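Local coordinates for protein AA9 family lytic polysaccharide monooxygenase D (PDB 5UFV) that oxidatively cleaves cellulose to C1-oxidised products at a single copper site, using a reductant and O2 or H2O2, at residues A[18-23]-A[33-38]; A[44-49]-A[191-196]; A[58-63]-A[140-145]. All coordinates share one frame; numbering follows the deposited sequence.

In the fold
All three contacts belong to the one AA9 domain, an immunoglobulin-like beta-sandwich. Contacts 1 and 2 come in series along the chain and touch each other. Their centres lie about 18 Å apart, and V38 packs on K45 and L46. Contact 1 folds the long loop after strand 12-15 near the copper. Contact 2 ties helix 45-48, further along the same connection, to the loop after strand 190-191. Contact 3 joins the ends of strands 58-60 and 136-141, one from each sheet. It falls between the two segments of contact 2 in sequence. It is about 28 and 23 Å from contacts 1 and 2, between centres. It lies away from the annotated sites, in the beta framework.

Contact 1: residues A[18-23]-A[33-38]; sequences SGFAPT and PDYNPV
F20 and Y35 form a T-shaped pair, with the edge of F20 toward the face of Y35. The ring centroids are 4.8 Å apart and the planes are turned 79° against each other. CE2 of F20 sits over the centre of the Y35 ring. CZ of F20 lies nearer the root of that ring, 3.7 Å from Y35 CG. D34 packs on the same phenyl group from another direction. Its CA lies over one face of the F20 ring in a CH-pi contact, and F20 CE1 comes within 3.5 Å of D34 CB. F20 CG lies anti to its own carbonyl carbon (chi1 -67°), and from there the ring extends to D34 and Y35. This is the tight part.

The other end of the contact is looser. G19 and P33 meet through their backbones, and G19 O and P33 O, 3.2 Å apart, are both acceptors and do not bond. The CB of P33 is turned away from 18-23. The carboxylate of D34 also leads away, and D34 OD1 accepts from N36 N at 3.0 Å, an Asx turn. F20 and P33 are solvent-exposed, and the contact lies at the surface.

S18 to A21 form a type I turn. Both segments belong to the connection between strand 12-15 and helix 45-48. Y35, about 7 Å from the copper by its side chain, also touches A3 and Q72, while P37 packs on Q167 and Y169 of strand 167-177.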
loop_
_atom_site.group_PDB
_atom_site.type_symbol
_atom_site.label_atom_id
_atom_site.label_comp_id
_atom_site.label_asym_id
_atom_site.label_seq_id
_atom_site.Cartn_x
_atom_site.Cartn_y
_atom_site.Cartn_z
ATOM N N SER A 18 13.455 -11.028 -2.928
ATOM C CA SER A 18 13.613 -11.857 -1.767
ATOM C C SER A 18 14.427 -11.122 -0.700
ATOM O O SER A 18 15.646 -11.300 -0.596
ATOM C CB SER A 18 14.277 -13.157 -2.173
ATOM O OG SER A 18 14.456 -13.995 -1.027
ATOM N N GLY A 19 13.726 -10.317 0.098
ATOM C CA GLY A 19 14.309 -9.457 1.132
ATOM C C GLY A 19 15.338 -10.125 2.037
ATOM O O GLY A 19 16.409 -9.577 2.266
ATOM N N PHE A 20 15.044 -11.332 2.513
ATOM C CA PHE A 20 15.929 -11.997 3.478
ATOM C C PHE A 20 17.124 -12.705 2.852
ATOM O O PHE A 20 18.026 -13.112 3.557
ATOM C CB PHE A 20 15.163 -13.026 4.301
ATOM C CG PHE A 20 14.154 -12.444 5.220
ATOM C CD1 PHE A 20 14.567 -11.779 6.380
ATOM C CD2 PHE A 20 12.786 -12.612 4.966
ATOM C CE1 PHE A 20 13.635 -11.252 7.261
ATOM C CE2 PHE A 20 11.837 -12.082 5.818
ATOM C CZ PHE A 20 12.265 -11.395 6.968
ATOM N N ALA A 21 17.101 -12.885 1.538
ATOM C CA ALA A 21 18.168 -13.573 0.818
ATOM C C ALA A 21 18.017 -13.277 -0.663
ATOM O O ALA A 21 17.486 -14.092 -1.418
ATOM C CB ALA A 21 18.080 -15.069 1.072
ATOM N N PRO A 22 18.453 -12.092 -1.085
ATOM C CA PRO A 22 18.280 -11.749 -2.489
ATOM C C PRO A 22 18.977 -12.727 -3.384
ATOM O O PRO A 22 20.055 -13.155 -3.086
ATOM C CB PRO A 22 18.897 -10.365 -2.596
ATOM C CG PRO A 22 18.797 -9.789 -1.228
ATOM C CD PRO A 22 18.913 -10.947 -0.278
ATOM N N THR A 23 18.297 -13.084 -4.462
ATOM C CA THR A 23 18.710 -14.107 -5.402
ATOM C C THR A 23 19.543 -13.528 -6.523
ATOM O O THR A 23 20.153 -14.275 -7.279
ATOM C CB THR A 23 17.482 -14.691 -6.126
ATOM O OG1 THR A 23 16.822 -13.641 -6.820
ATOM C CG2 THR A 23 16.498 -15.258 -5.169
ATOM N N PRO A 33 14.203 -4.806 2.909
ATOM C CA PRO A 33 15.288 -5.433 3.677
ATOM C C PRO A 33 14.857 -6.661 4.492
ATOM O O PRO A 33 15.651 -7.582 4.698
ATOM C CB PRO A 33 15.741 -4.301 4.621
ATOM C CG PRO A 33 14.497 -3.514 4.890
ATOM C CD PRO A 33 13.613 -3.662 3.645
ATOM N N ASP A 34 13.616 -6.660 4.961
ATOM C CA ASP A 34 13.142 -7.681 5.893
ATOM C C ASP A 34 11.717 -7.299 6.266
ATOM O O ASP A 34 11.111 -6.456 5.610
ATOM C CB ASP A 34 14.070 -7.787 7.118
ATOM C CG ASP A 34 14.275 -6.429 7.831
ATOM O OD1 ASP A 34 13.266 -5.639 7.961
ATOM O OD2 ASP A 34 15.445 -6.145 8.236
ATOM N N TYR A 35 11.180 -7.910 7.308
ATOM C CA TYR A 35 9.791 -7.700 7.693
ATOM C C TYR A 35 9.564 -6.668 8.799
ATOM O O TYR A 35 8.450 -6.551 9.303
ATOM C CB TYR A 35 9.184 -9.013 8.177
ATOM C CG TYR A 35 8.838 -10.068 7.148
ATOM C CD1 TYR A 35 8.796 -9.799 5.789
ATOM C CD2 TYR A 35 8.494 -11.352 7.583
ATOM C CE1 TYR A 35 8.460 -10.799 4.881
ATOM C CE2 TYR A 35 8.138 -12.336 6.706
ATOM C CZ TYR A 35 8.126 -12.079 5.358
ATOM O OH TYR A 35 7.758 -13.102 4.506
ATOM N N ASN A 36 10.583 -5.925 9.182
ATOM C CA ASN A 36 10.437 -4.942 10.266
ATOM C C ASN A 36 9.671 -3.730 9.815
ATOM O O ASN A 36 9.801 -3.297 8.691
ATOM C CB ASN A 36 11.786 -4.447 10.780
ATOM C CG ASN A 36 12.605 -5.541 11.430
ATOM O OD1 ASN A 36 12.075 -6.499 11.973
ATOM N ND2 ASN A 36 13.908 -5.393 11.380
ATOM N N PRO A 37 8.886 -3.165 10.717
ATOM C CA PRO A 37 8.107 -1.990 10.383
ATOM C C PRO A 37 8.957 -0.730 10.228
ATOM O O PRO A 37 10.049 -0.645 10.777
ATOM C CB PRO A 37 7.178 -1.854 11.597
ATOM C CG PRO A 37 7.984 -2.418 12.732
ATOM C CD PRO A 37 8.683 -3.593 12.118
ATOM N N VAL A 38 8.439 0.225 9.466
ATOM C CA VAL A 38 8.896 1.603 9.520
ATOM C C VAL A 38 8.063 2.191 10.649
ATOM O O VAL A 38 6.846 1.952 10.704
ATOM C CB VAL A 38 8.645 2.338 8.186
ATOM C CG1 VAL A 38 8.972 3.821 8.285
ATOM C CG2 VAL A 38 9.446 1.694 7.058
#

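Contact 2: residues A[44-49]-A[191-196]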
loop_
_atom_site.group_PDB
_atom_site.type_symbol
_atom_site.label_atom_id
_atom_site.label_comp_id
_atom_site.label_asym_id
_atom_site.label_seq_id
_atom_site.Cartn_x
_atom_site.Cartn_y
_atom_site.Cartn_z
ATOM N N PRO A 44 12.051 8.357 5.340
ATOM C CA PRO A 44 12.070 8.106 3.883
ATOM C C PRO A 44 11.828 6.641 3.486
ATOM O O PRO A 44 11.363 6.359 2.369
ATOM C CB PRO A 44 13.484 8.528 3.457
ATOM C CG PRO A 44 14.003 9.377 4.555
ATOM C CD PRO A 44 13.284 9.006 5.818
ATOM N N LYS A 45 12.158 5.734 4.404
ATOM C CA LYS A 45 11.893 4.327 4.234
ATOM C C LYS A 45 10.413 4.084 4.067
ATOM O O LYS A 45 10.031 3.080 3.477
ATOM C CB LYS A 45 12.374 3.524 5.426
ATOM C CG LYS A 45 13.845 3.667 5.759
ATOM C CD LYS A 45 14.699 2.622 5.095
ATOM C CE LYS A 45 16.170 3.009 5.254
ATOM N NZ LYS A 45 17.112 1.988 4.694
ATOM N N LEU A 46 9.571 4.991 4.555
ATOM C CA LEU A 46 8.124 4.873 4.320
ATOM C C LEU A 46 7.710 4.714 2.843
ATOM O O LEU A 46 6.755 4.024 2.557
ATOM C CB LEU A 46 7.387 6.057 4.921
ATOM C CG LEU A 46 5.867 5.966 4.891
ATOM C CD1 LEU A 46 5.375 4.742 5.662
ATOM C CD2 LEU A 46 5.272 7.231 5.458
ATOM N N ARG A 47 8.447 5.309 1.915
ATOM C CA ARG A 47 8.065 5.277 0.522
ATOM C C ARG A 47 8.055 3.876 -0.068
ATOM O O ARG A 47 7.018 3.377 -0.493
ATOM C CB ARG A 47 8.986 6.186 -0.309
ATOM C CG ARG A 47 8.492 6.428 -1.728
ATOM C CD ARG A 47 9.387 7.379 -2.494
ATOM N NE ARG A 47 9.350 8.660 -1.829
ATOM C CZ ARG A 47 10.171 9.661 -2.057
ATOM N NH1 ARG A 47 11.131 9.573 -2.975
ATOM N NH2 ARG A 47 10.030 10.742 -1.332
ATOM N N CYS A 48 9.214 3.251 -0.120
ATOM C CA CYS A 48 9.346 1.937 -0.729
ATOM C C CYS A 48 10.262 1.069 0.110
ATOM O O CYS A 48 10.975 0.212 -0.417
ATOM C CB CYS A 48 9.919 2.082 -2.143
ATOM S SG CYS A 48 8.827 2.896 -3.354
ATOM N N ASN A 49 10.228 1.281 1.427
ATOM C CA ASN A 49 11.019 0.495 2.364
ATOM C C ASN A 49 12.484 0.519 1.971
ATOM O O ASN A 49 13.176 -0.490 2.099
ATOM C CB ASN A 49 10.496 -0.949 2.419
ATOM C CG ASN A 49 10.554 -1.569 3.801
ATOM O OD1 ASN A 49 11.315 -1.175 4.660
ATOM N ND2 ASN A 49 9.758 -2.574 3.995
ATOM N N ALA A 191 -0.480 12.991 -3.167
ATOM C CA ALA A 191 0.340 13.294 -1.980
ATOM C C ALA A 191 1.790 12.866 -2.174
ATOM O O ALA A 191 2.115 12.057 -3.043
ATOM C CB ALA A 191 -0.207 12.569 -0.778
ATOM N N ALA A 192 2.655 13.430 -1.351
ATOM C CA ALA A 192 4.007 12.955 -1.206
ATOM C C ALA A 192 4.045 11.835 -0.181
ATOM O O ALA A 192 3.180 11.751 0.698
ATOM C CB ALA A 192 4.905 14.103 -0.757
ATOM N N ILE A 193 5.040 10.968 -0.308
ATOM C CA ILE A 193 5.287 9.931 0.697
ATOM C C ILE A 193 6.796 9.832 0.929
ATOM O O ILE A 193 7.546 9.587 -0.020
ATOM C CB ILE A 193 4.810 8.555 0.238
ATOM C CG1 ILE A 193 3.372 8.602 -0.255
ATOM C CG2 ILE A 193 4.887 7.567 1.376
ATOM C CD1 ILE A 193 2.959 7.306 -0.932
ATOM N N PRO A 194 7.276 10.050 2.152
ATOM C CA PRO A 194 6.496 10.513 3.311
ATOM C C PRO A 194 5.886 11.887 3.091
ATOM O O PRO A 194 6.353 12.622 2.222
ATOM C CB PRO A 194 7.552 10.609 4.419
ATOM C CG PRO A 194 8.850 10.775 3.696
ATOM C CD PRO A 194 8.720 9.997 2.431
ATOM N N GLY A 195 4.851 12.216 3.867
ATOM C CA GLY A 195 4.169 13.498 3.717
ATOM C C GLY A 195 2.655 13.458 3.836
ATOM O O GLY A 195 2.042 14.401 4.339
ATOM N N TYR A 196 2.037 12.382 3.368
ATOM C CA TYR A 196 0.576 12.311 3.355
ATOM C C TYR A 196 -0.085 12.281 4.742
ATOM O O TYR A 196 -1.305 12.481 4.868
ATOM C CB TYR A 196 0.113 11.104 2.524
ATOM C CG TYR A 196 0.255 9.752 3.189
ATOM C CD1 TYR A 196 -0.778 9.222 3.949
ATOM C CD2 TYR A 196 1.408 8.989 3.027
ATOM C CE1 TYR A 196 -0.663 7.988 4.542
ATOM C CE2 TYR A 196 1.534 7.743 3.618
ATOM C CZ TYR A 196 0.488 7.242 4.379
ATOM O OH TYR A 196 0.588 5.996 4.987
#
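R47 reaches across to the backbone carbonyl of I193 and grips its oxygen with two nitrogens. The guanidinium is side-on, and I193 O lies at its edge, close to its plane. R47 NE is 2.7 Å from I193 O and approaches almost in line with the carbonyl bond. R47 NH2 is 3.0 Å from the same I193 O and is tilted from the carbonyl plane. Its bond is the more bent, with an N-H...O angle of 137° against 161° for NE. The R47 chain bends at chi3 (-63°), which places NE at I193 O. The third nitrogen, NH1, bonds to D95 O, so the guanidinium is held from two directions. An alanine in place of R47 would probably leave I193 O without these two donors and D95 O without its bond from NH1.

L46 carries the apolar half. Its side chain crosses that of I193 at about a right angle, with L46 CG 4.0 Å from I193 CG2. L46 CD2 also meets P194 CB at 4.2 Å and Y196 CE2 at 4.2 Å. P194 follows a cis peptide bond, and its CD lies 4.1 Å from P44 CA. The hydroxyl of Y196 bonds to E156.

The short, weakly bonded helix about 45-48 packs on the loop 191-196 and on strands of the mixed sheet, with L46 touching E156 and F168. This helical turn in a connecting loop is tied to that sheet of the AA9 beta-sandwich by the C48-C172 disulfide and by R154, which bonds to the carbonyls of L46 and R47.

Contact 3: residues A[58-63]-A[140-145]; sequences AEAAPG and SKIPDG
I142 and A60 make the apolar part of this contact. The tip of I142, its CD1, comes 3.5 Å from A60 CB. It is extended there, anti to CA (chi2 174°). The other branch, CG2, meets P62 CA at 3.8 Å. P62 packs by its CB against backbone, 3.7 Å from P143 O and 3.9 Å from G145 N.

One hydrogen bond joins the two segments, from backbone to backbone. G63 N donates to I142 O at 2.7 Å, with an N-H...O angle of 154°. G63 has a positive phi, and a CB there would come close to D144 OD1.

The looser contacts lie around G63. D144 OD1 is 3.7 Å from G63 CA, and K141 CG passes G63 O. The rest of the K141 chain runs extended and leads away.

Each strand runs out into a loop, and the touching parts, 60-63 and 141-145, run 88° apart. A60 also packs on I9 of strand 4-9 and I175 of strand 167-177, and S140 pairs with I66. The contact joins outermost strands of the two sheets, 58-60 and 136-141, largely through the residues that follow them, at an edge of the AA9 beta-sandwich.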
loop_
_atom_site.group_PDB
_atom_site.type_symbol
_atom_site.label_atom_id
_atom_site.label_comp_id
_atom_site.label_asym_id
_atom_site.label_seq_id
_atom_site.Cartn_x
_atom_site.Cartn_y
_atom_site.Cartn_z
ATOM N N ALA A 58 5.607 -5.158 -15.020
ATOM C CA ALA A 58 4.472 -5.934 -15.483
ATOM C C ALA A 58 3.638 -5.063 -16.439
ATOM O O ALA A 58 3.475 -3.869 -16.202
ATOM C CB ALA A 58 3.637 -6.368 -14.295
ATOM N N GLU A 59 3.125 -5.653 -17.513
ATOM C CA GLU A 59 2.175 -4.963 -18.396
ATOM C C GLU A 59 0.786 -5.056 -17.835
ATOM O O GLU A 59 0.410 -6.062 -17.230
ATOM C CB GLU A 59 2.193 -5.534 -19.818
ATOM C CG GLU A 59 3.582 -5.472 -20.461
ATOM C CD GLU A 59 3.607 -4.976 -21.900
ATOM O OE1 GLU A 59 2.584 -5.093 -22.630
ATOM O OE2 GLU A 59 4.680 -4.470 -22.299
ATOM N N ALA A 60 0.027 -3.990 -18.019
ATOM C CA ALA A 60 -1.364 -3.962 -17.600
ATOM C C ALA A 60 -2.089 -2.815 -18.259
ATOM O O ALA A 60 -1.524 -1.759 -18.516
ATOM C CB ALA A 60 -1.485 -3.830 -16.094
ATOM N N ALA A 61 -3.355 -3.042 -18.535
ATOM C CA ALA A 61 -4.211 -2.010 -19.052
ATOM C C ALA A 61 -5.121 -1.542 -17.922
ATOM O O ALA A 61 -5.305 -2.237 -16.916
ATOM C CB ALA A 61 -5.035 -2.551 -20.219
ATOM N N PRO A 62 -5.706 -0.359 -18.094
ATOM C CA PRO A 62 -6.698 0.113 -17.152
ATOM C C PRO A 62 -7.785 -0.925 -16.993
ATOM O O PRO A 62 -8.109 -1.591 -17.966
ATOM C CB PRO A 62 -7.247 1.363 -17.833
ATOM C CG PRO A 62 -6.105 1.868 -18.664
ATOM C CD PRO A 62 -5.404 0.637 -19.145
ATOM N N GLY A 63 -8.319 -1.066 -15.777
ATOM C CA GLY A 63 -9.344 -2.060 -15.466
ATOM C C GLY A 63 -8.793 -3.438 -15.124
ATOM O O GLY A 63 -9.514 -4.284 -14.585
ATOM N N SER A 140 -6.796 -5.240 -6.387
ATOM C CA SER A 140 -7.225 -3.890 -6.698
ATOM C C SER A 140 -7.314 -3.736 -8.223
ATOM O O SER A 140 -6.454 -4.226 -8.944
ATOM C CB SER A 140 -6.215 -2.884 -6.163
ATOM O OG SER A 140 -6.094 -2.932 -4.754
ATOM N N LYS A 141 -8.352 -3.061 -8.710
ATOM C CA LYS A 141 -8.441 -2.699 -10.116
ATOM C C LYS A 141 -7.635 -1.453 -10.384
ATOM O O LYS A 141 -7.750 -0.500 -9.655
ATOM C CB LYS A 141 -9.882 -2.437 -10.524
ATOM C CG LYS A 141 -10.627 -3.716 -10.781
ATOM C CD LYS A 141 -12.082 -3.481 -11.156
ATOM C CE LYS A 141 -12.766 -4.840 -11.270
ATOM N NZ LYS A 141 -14.227 -4.731 -11.495
ATOM N N ILE A 142 -6.829 -1.472 -11.439
ATOM C CA ILE A 142 -6.236 -0.257 -11.985
ATOM C C ILE A 142 -7.347 0.643 -12.518
ATOM O O ILE A 142 -8.069 0.249 -13.414
ATOM C CB ILE A 142 -5.276 -0.576 -13.141
ATOM C CG1 ILE A 142 -4.059 -1.335 -12.605
ATOM C CG2 ILE A 142 -4.836 0.704 -13.841
ATOM C CD1 ILE A 142 -3.099 -1.832 -13.677
ATOM N N PRO A 143 -7.474 1.861 -11.980
ATOM C CA PRO A 143 -8.609 2.734 -12.304
ATOM C C PRO A 143 -8.846 2.887 -13.796
ATOM O O PRO A 143 -7.875 2.998 -14.549
ATOM C CB PRO A 143 -8.210 4.092 -11.723
ATOM C CG PRO A 143 -7.113 3.822 -10.759
ATOM C CD PRO A 143 -6.492 2.507 -11.094
ATOM N N ASP A 144 -10.124 2.913 -14.197
ATOM C CA ASP A 144 -10.510 3.104 -15.608
ATOM C C ASP A 144 -10.072 4.457 -16.188
ATOM O O ASP A 144 -10.201 5.506 -15.538
ATOM C CB ASP A 144 -12.034 2.982 -15.788
ATOM C CG ASP A 144 -12.563 1.599 -15.439
ATOM O OD1 ASP A 144 -11.911 0.573 -15.777
ATOM O OD2 ASP A 144 -13.647 1.547 -14.822
ATOM N N GLY A 145 -9.582 4.409 -17.424
ATOM C CA GLY A 145 -9.150 5.586 -18.149
ATOM C C GLY A 145 -7.748 6.086 -17.843
ATOM O O GLY A 145 -7.299 7.051 -18.461
#